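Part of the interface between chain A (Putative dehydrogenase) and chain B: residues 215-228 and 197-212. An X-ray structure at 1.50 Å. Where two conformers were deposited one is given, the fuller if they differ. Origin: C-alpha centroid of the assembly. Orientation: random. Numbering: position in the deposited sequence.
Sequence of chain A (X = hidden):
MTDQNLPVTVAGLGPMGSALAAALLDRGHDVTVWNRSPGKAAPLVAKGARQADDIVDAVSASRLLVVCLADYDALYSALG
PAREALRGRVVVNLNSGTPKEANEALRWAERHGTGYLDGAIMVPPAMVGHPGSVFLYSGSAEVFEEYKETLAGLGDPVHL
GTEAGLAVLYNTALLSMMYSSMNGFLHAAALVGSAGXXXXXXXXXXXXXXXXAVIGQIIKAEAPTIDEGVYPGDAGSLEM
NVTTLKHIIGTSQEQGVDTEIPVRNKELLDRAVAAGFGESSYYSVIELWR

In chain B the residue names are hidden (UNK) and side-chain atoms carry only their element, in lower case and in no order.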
# COMPACT_ATOMS: atom_id res chain seq x y z
N ILE A 215 -4.34 6.27 0.89
CA ILE A 215 -4.09 5.41 -0.28
C ILE A 215 -5.37 4.63 -0.61
O ILE A 215 -5.84 4.61 -1.75
CB ILE A 215 -2.87 4.51 0.01
CG1 ILE A 215 -1.58 5.38 0.15
CG2 ILE A 215 -2.71 3.55 -1.19
CD1 ILE A 215 -0.36 4.61 0.59
N GLY A 216 -5.86 3.92 0.41
CA GLY A 216 -7.02 3.04 0.19
C GLY A 216 -8.25 3.79 -0.29
O GLY A 216 -8.96 3.45 -1.23
N GLN A 217 -8.55 4.93 0.39
CA GLN A 217 -9.74 5.69 0.05
C GLN A 217 -9.61 6.29 -1.33
O GLN A 217 -10.59 6.36 -2.10
CB GLN A 217 -10.01 6.81 1.05
CG GLN A 217 -10.60 6.33 2.35
CD GLN A 217 -11.94 5.59 2.17
OE1 GLN A 217 -12.02 4.37 2.37
NE2 GLN A 217 -12.98 6.32 1.77
N ILE A 218 -8.39 6.73 -1.74
CA ILE A 218 -8.26 7.30 -3.10
C ILE A 218 -8.47 6.16 -4.15
O ILE A 218 -9.15 6.33 -5.17
CB ILE A 218 -6.91 7.99 -3.25
CG1 ILE A 218 -6.98 9.29 -2.50
CG2 ILE A 218 -6.61 8.23 -4.70
CD1 ILE A 218 -5.68 10.02 -2.28
N ILE A 219 -7.92 4.96 -3.88
CA ILE A 219 -8.14 3.85 -4.81
C ILE A 219 -9.67 3.56 -5.00
O ILE A 219 -10.12 3.43 -6.09
CB ILE A 219 -7.43 2.61 -4.32
CG1 ILE A 219 -5.93 2.80 -4.51
CG2 ILE A 219 -7.88 1.41 -5.16
CD1 ILE A 219 -5.09 1.76 -3.83
N LYS A 220 -10.37 3.52 -3.87
CA LYS A 220 -11.84 3.30 -3.88
C LYS A 220 -12.52 4.39 -4.68
O LYS A 220 -13.52 4.13 -5.43
CB LYS A 220 -12.42 3.18 -2.47
CG LYS A 220 -12.09 1.84 -1.87
CD LYS A 220 -12.24 1.83 -0.36
CE LYS A 220 -13.68 1.99 0.08
NZ LYS A 220 -14.45 0.79 -0.27
N ALA A 221 -12.07 5.63 -4.52
CA ALA A 221 -12.73 6.76 -5.19
C ALA A 221 -12.45 6.78 -6.68
O ALA A 221 -13.15 7.50 -7.44
CB ALA A 221 -12.27 8.07 -4.59
N GLU A 222 -11.36 6.16 -7.12
CA GLU A 222 -10.83 6.21 -8.46
C GLU A 222 -11.13 5.00 -9.31
O GLU A 222 -11.08 4.98 -10.54
CB GLU A 222 -9.33 6.52 -8.52
CG GLU A 222 -9.02 7.86 -7.96
CD GLU A 222 -9.41 9.05 -8.83
OE1 GLU A 222 -9.81 8.89 -9.99
OE2 GLU A 222 -9.32 10.20 -8.27
N ALA A 223 -11.48 3.88 -8.66
CA ALA A 223 -11.59 2.61 -9.41
C ALA A 223 -12.68 2.63 -10.51
O ALA A 223 -12.46 2.15 -11.58
CB ALA A 223 -11.70 1.41 -8.44
N PRO A 224 -13.90 3.24 -10.22
CA PRO A 224 -14.88 3.28 -11.34
C PRO A 224 -14.37 4.09 -12.50
O PRO A 224 -14.78 3.78 -13.65
CB PRO A 224 -16.14 3.88 -10.67
CG PRO A 224 -16.02 3.47 -9.25
CD PRO A 224 -14.50 3.61 -8.94
N THR A 225 -13.58 5.13 -12.26
CA THR A 225 -13.02 5.93 -13.33
C THR A 225 -11.99 5.13 -14.18
O THR A 225 -11.94 5.13 -15.41
CB THR A 225 -12.39 7.22 -12.76
OG1 THR A 225 -13.40 7.94 -12.11
CG2 THR A 225 -11.85 8.09 -13.87
N ILE A 226 -11.22 4.25 -13.50
CA ILE A 226 -10.37 3.31 -14.17
C ILE A 226 -11.09 2.42 -15.13
O ILE A 226 -10.73 2.22 -16.30
CB ILE A 226 -9.44 2.55 -13.17
CG1 ILE A 226 -8.48 3.50 -12.45
CG2 ILE A 226 -8.78 1.39 -13.90
CD1 ILE A 226 -7.86 2.91 -11.22
N ASP A 227 -12.18 1.82 -14.64
CA ASP A 227 -12.96 0.93 -15.45
C ASP A 227 -13.64 1.64 -16.64
O ASP A 227 -13.76 1.07 -17.70
CB ASP A 227 -14.04 0.27 -14.57
CG ASP A 227 -13.45 -0.67 -13.58
OD1 ASP A 227 -12.41 -1.33 -13.99
OD2 ASP A 227 -13.99 -0.81 -12.43
N GLU A 228 -14.02 2.91 -16.45
CA GLU A 228 -14.52 3.72 -17.59
C GLU A 228 -13.51 3.89 -18.71
O GLU A 228 -13.90 3.87 -19.91
CB GLU A 228 -15.05 5.08 -17.07
CG GLU A 228 -15.53 6.05 -18.20
CD GLU A 228 -15.72 7.46 -17.68
OE1 GLU A 228 -14.79 8.06 -17.12
OE2 GLU A 228 -16.90 7.90 -17.81
N UNK B 197 -11.98 -8.97 -14.64
CA UNK B 197 -12.40 -8.45 -13.35
C UNK B 197 -12.25 -6.96 -13.33
O UNK B 197 -11.14 -6.43 -13.49
c UNK B 197 -11.98 -8.42 -10.86
c UNK B 197 -11.56 -9.05 -12.19
c UNK B 197 -11.62 -10.61 -12.19
N UNK B 198 -13.33 -6.19 -13.16
CA UNK B 198 -13.15 -4.74 -13.05
C UNK B 198 -12.42 -4.28 -11.83
O UNK B 198 -12.47 -4.91 -10.79
c UNK B 198 -15.47 -5.35 -13.39
c UNK B 198 -14.73 -6.61 -13.04
c UNK B 198 -14.59 -4.23 -12.99
N UNK B 199 -11.72 -3.14 -11.95
CA UNK B 199 -11.02 -2.58 -10.86
C UNK B 199 -11.90 -2.32 -9.65
O UNK B 199 -11.51 -2.52 -8.51
c UNK B 199 -10.29 -1.29 -11.25
N UNK B 200 -13.16 -1.83 -9.88
CA UNK B 200 -14.06 -1.51 -8.77
C UNK B 200 -14.51 -2.76 -8.01
O UNK B 200 -14.55 -2.75 -6.80
c UNK B 200 -15.21 -0.68 -9.26
N UNK B 201 -14.57 -3.89 -8.70
CA UNK B 201 -14.78 -5.21 -8.06
C UNK B 201 -13.59 -5.66 -7.25
O UNK B 201 -13.67 -6.06 -6.06
c UNK B 201 -15.59 -7.56 -8.45
o UNK B 201 -17.03 -8.50 -6.79
c UNK B 201 -16.85 -7.51 -7.57
o UNK B 201 -17.60 -6.52 -7.54
c UNK B 201 -15.22 -6.25 -9.07
N UNK B 202 -12.44 -5.50 -7.88
CA UNK B 202 -11.14 -6.00 -7.32
C UNK B 202 -10.91 -5.23 -5.98
O UNK B 202 -10.39 -5.79 -4.99
c UNK B 202 -8.67 -6.20 -7.78
c UNK B 202 -8.44 -7.50 -7.29
c UNK B 202 -10.01 -5.78 -8.26
c UNK B 202 -6.34 -5.73 -7.33
c UNK B 202 -6.16 -6.99 -6.87
c UNK B 202 -7.18 -7.86 -6.87
c UNK B 202 -7.62 -5.33 -7.77
N UNK B 203 -11.26 -3.95 -5.91
CA UNK B 203 -11.02 -3.22 -4.63
C UNK B 203 -11.66 -3.75 -3.37
O UNK B 203 -11.22 -3.58 -2.25
c UNK B 203 -11.42 -1.72 -4.68
o UNK B 203 -12.90 -1.67 -4.74
c UNK B 203 -10.80 -1.05 -5.80
N UNK B 204 -12.79 -4.46 -3.55
CA UNK B 204 -13.46 -5.15 -2.38
C UNK B 204 -12.52 -6.06 -1.64
O UNK B 204 -12.44 -6.03 -0.40
c UNK B 204 -15.74 -4.99 -3.47
c UNK B 204 -16.92 -5.80 -4.04
c UNK B 204 -17.94 -4.88 -4.59
n UNK B 204 -19.04 -5.72 -5.07
c UNK B 204 -14.69 -5.92 -2.88
N UNK B 205 -11.73 -6.85 -2.35
CA UNK B 205 -10.77 -7.65 -1.68
C UNK B 205 -9.40 -6.91 -1.52
O UNK B 205 -8.80 -6.97 -0.47
c UNK B 205 -11.59 -11.09 -3.09
c UNK B 205 -11.71 -9.95 -2.13
c UNK B 205 -10.57 -8.97 -2.39
c UNK B 205 -11.66 -10.52 -0.75
N UNK B 206 -8.98 -6.14 -2.48
CA UNK B 206 -7.64 -5.58 -2.45
C UNK B 206 -7.51 -4.43 -1.43
O UNK B 206 -6.45 -4.34 -0.79
c UNK B 206 -7.21 -5.14 -3.85
N UNK B 207 -8.52 -3.58 -1.34
CA UNK B 207 -8.50 -2.44 -0.44
C UNK B 207 -9.26 -2.64 0.82
O UNK B 207 -8.74 -2.30 1.89
c UNK B 207 -9.06 -0.03 -0.22
c UNK B 207 -9.04 -1.16 -1.21
c UNK B 207 -8.11 -0.92 -2.35
N UNK B 208 -10.48 -3.21 0.74
CA UNK B 208 -11.18 -3.34 1.99
C UNK B 208 -10.62 -4.34 2.93
O UNK B 208 -10.80 -4.27 4.12
c UNK B 208 -13.39 -2.49 0.90
o UNK B 208 -14.33 -2.82 0.10
o UNK B 208 -12.95 -1.35 0.99
c UNK B 208 -12.69 -3.61 1.68
N UNK B 209 -9.93 -5.38 2.39
CA UNK B 209 -9.35 -6.43 3.17
C UNK B 209 -7.82 -6.41 3.09
O UNK B 209 -7.16 -6.21 4.10
c UNK B 209 -6.63 -11.89 1.64
c UNK B 209 -9.08 -8.94 3.24
c UNK B 209 -6.72 -11.62 2.94
c UNK B 209 -8.18 -10.07 1.15
c UNK B 209 -8.79 -9.25 4.57
c UNK B 209 -7.33 -11.16 0.70
c UNK B 209 -9.94 -7.82 2.75
c UNK B 209 -7.59 -10.66 3.39
c UNK B 209 -8.33 -9.86 2.49
n UNK B 209 -7.91 -10.23 4.64
N UNK B 210 -7.23 -6.65 1.93
CA UNK B 210 -5.81 -7.01 1.86
C UNK B 210 -4.90 -5.88 2.30
O UNK B 210 -3.94 -6.10 3.07
c UNK B 210 -3.05 -7.40 -0.26
c UNK B 210 -1.84 -8.00 -0.41
c UNK B 210 -4.12 -8.14 0.27
c UNK B 210 -5.48 -7.49 0.45
c UNK B 210 -1.68 -9.32 -0.04
c UNK B 210 -2.71 -10.05 0.43
c UNK B 210 -3.93 -9.47 0.58
N UNK B 211 -5.21 -4.66 1.83
CA UNK B 211 -4.39 -3.53 2.21
C UNK B 211 -4.19 -3.35 3.72
O UNK B 211 -3.06 -3.37 4.18
c UNK B 211 -2.69 -1.16 0.87
c UNK B 211 -4.88 -2.30 1.45
c UNK B 211 -4.03 -1.04 1.56
c UNK B 211 -4.82 0.10 1.03
N UNK B 212 -5.26 -3.24 4.49
CA UNK B 212 -5.05 -3.09 5.91
C UNK B 212 -4.75 -4.37 6.66
O UNK B 212 -3.86 -4.38 7.55
c UNK B 212 -6.63 -2.95 4.08
c UNK B 212 -6.39 -2.50 6.36
c UNK B 212 -7.39 -2.97 5.34
O HOH W 1 -14.56 -1.40 -2.26

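Position 197 carries three carbons, one bearing the other two, and makes no contact with the 215-228 helix: Val197(B). At 198, three carbons close a ring onto the backbone N, and the CB lies 3.5 Å from Asp227(A) OD2; this is Pro198(B), at the N-cap position.

Position 199 has a single carbon, 4.1 Å from both Ala223(A) CB and Ile226(A) CG2, so it is Ala199(B). Position 200 also has one carbon, its CB 4.2 Å from Ala223(A) CB and 4.2 Å from Pro224(A) CG: Ala200(B). Here the helices come close, with the CA atoms of Ala223(A) and Ala200(B) 4.8 Å apart.

Position 201, three carbons ending in two oxygens, is Glu201(B), its end leading away from this helix. Position 202, one carbon and a six-carbon ring, is Phe202(B), out of reach of this helix. Position 203 has one carbon carrying an oxygen and a carbon; that methyl lies 3.7 Å from Ala223(A) CB and 3.9 Å from Ile219(A) CG2. It is Thr203(B), whose OG1 donates to Ala200(B) O at 2.9 Å, using the hydroxyl proton inside the helix and leaving the oxygen free to accept from a water.

Position 204, four carbons in a row ending in nitrogen, is Lys204(B), its NZ salt-bridged to Glu201(B) OE1 at 3.0 Å. Position 205 has four carbons forked at the second: Leu205(B). Position 206 has a lone carbon: Ala206(B). Neither touches the 215-228 helix.

Position 207 has one carbon carrying two, packed on Gly216(A), Ile219(A) and Lys220(A): Val207(B). Its CG1 lies 3.6 Å from Gly216(A) O, and a CB on that glycine would sit only 3.3 Å from the same CG1.

At 208, two carbons end in two oxygens, one 2.9 Å from Lys220(A) NZ. This is Asp208(B), and the contact is a salt bridge through its OD1. Position 209 has one carbon, then fused five- and six-membered rings holding eight carbons and one nitrogen: Trp209(B). Position 210 has one carbon and a six-carbon ring: Phe210(B). Both are out of reach of this helix. Position 211, four carbons forked at the second, is Leu211(B); its CD2 lies 3.8 Å from Gly216(A) CA. Position 212, three carbons closing a ring onto the backbone N without touching the 215-228 helix, is Pro212(B).

The helices run nearly antiparallel at 153°, their axes 8.3 Å apart at closest. Alanines meet at one end of the contact, and at the other Val207(B) and Leu211(B) pack on Gly216(A), where a CB would sit tight against both; between them Ile219(A) packs on Thr203(B) and Val207(B). Asp227(A) grips the helix start: OD1 accepts from Ala199(B) N at 2.8 Å, OD2 from Ala200(B) N at 2.9 Å. Farther along, a water donates to Thr203(B) OG1 and Asp208(B) OD2 and accepts from Lys220(A) NZ, reinforcing the salt bridge beside the apolar packing.

Chain B, residues 197-212: VPAAEFTKLAVDWFLP
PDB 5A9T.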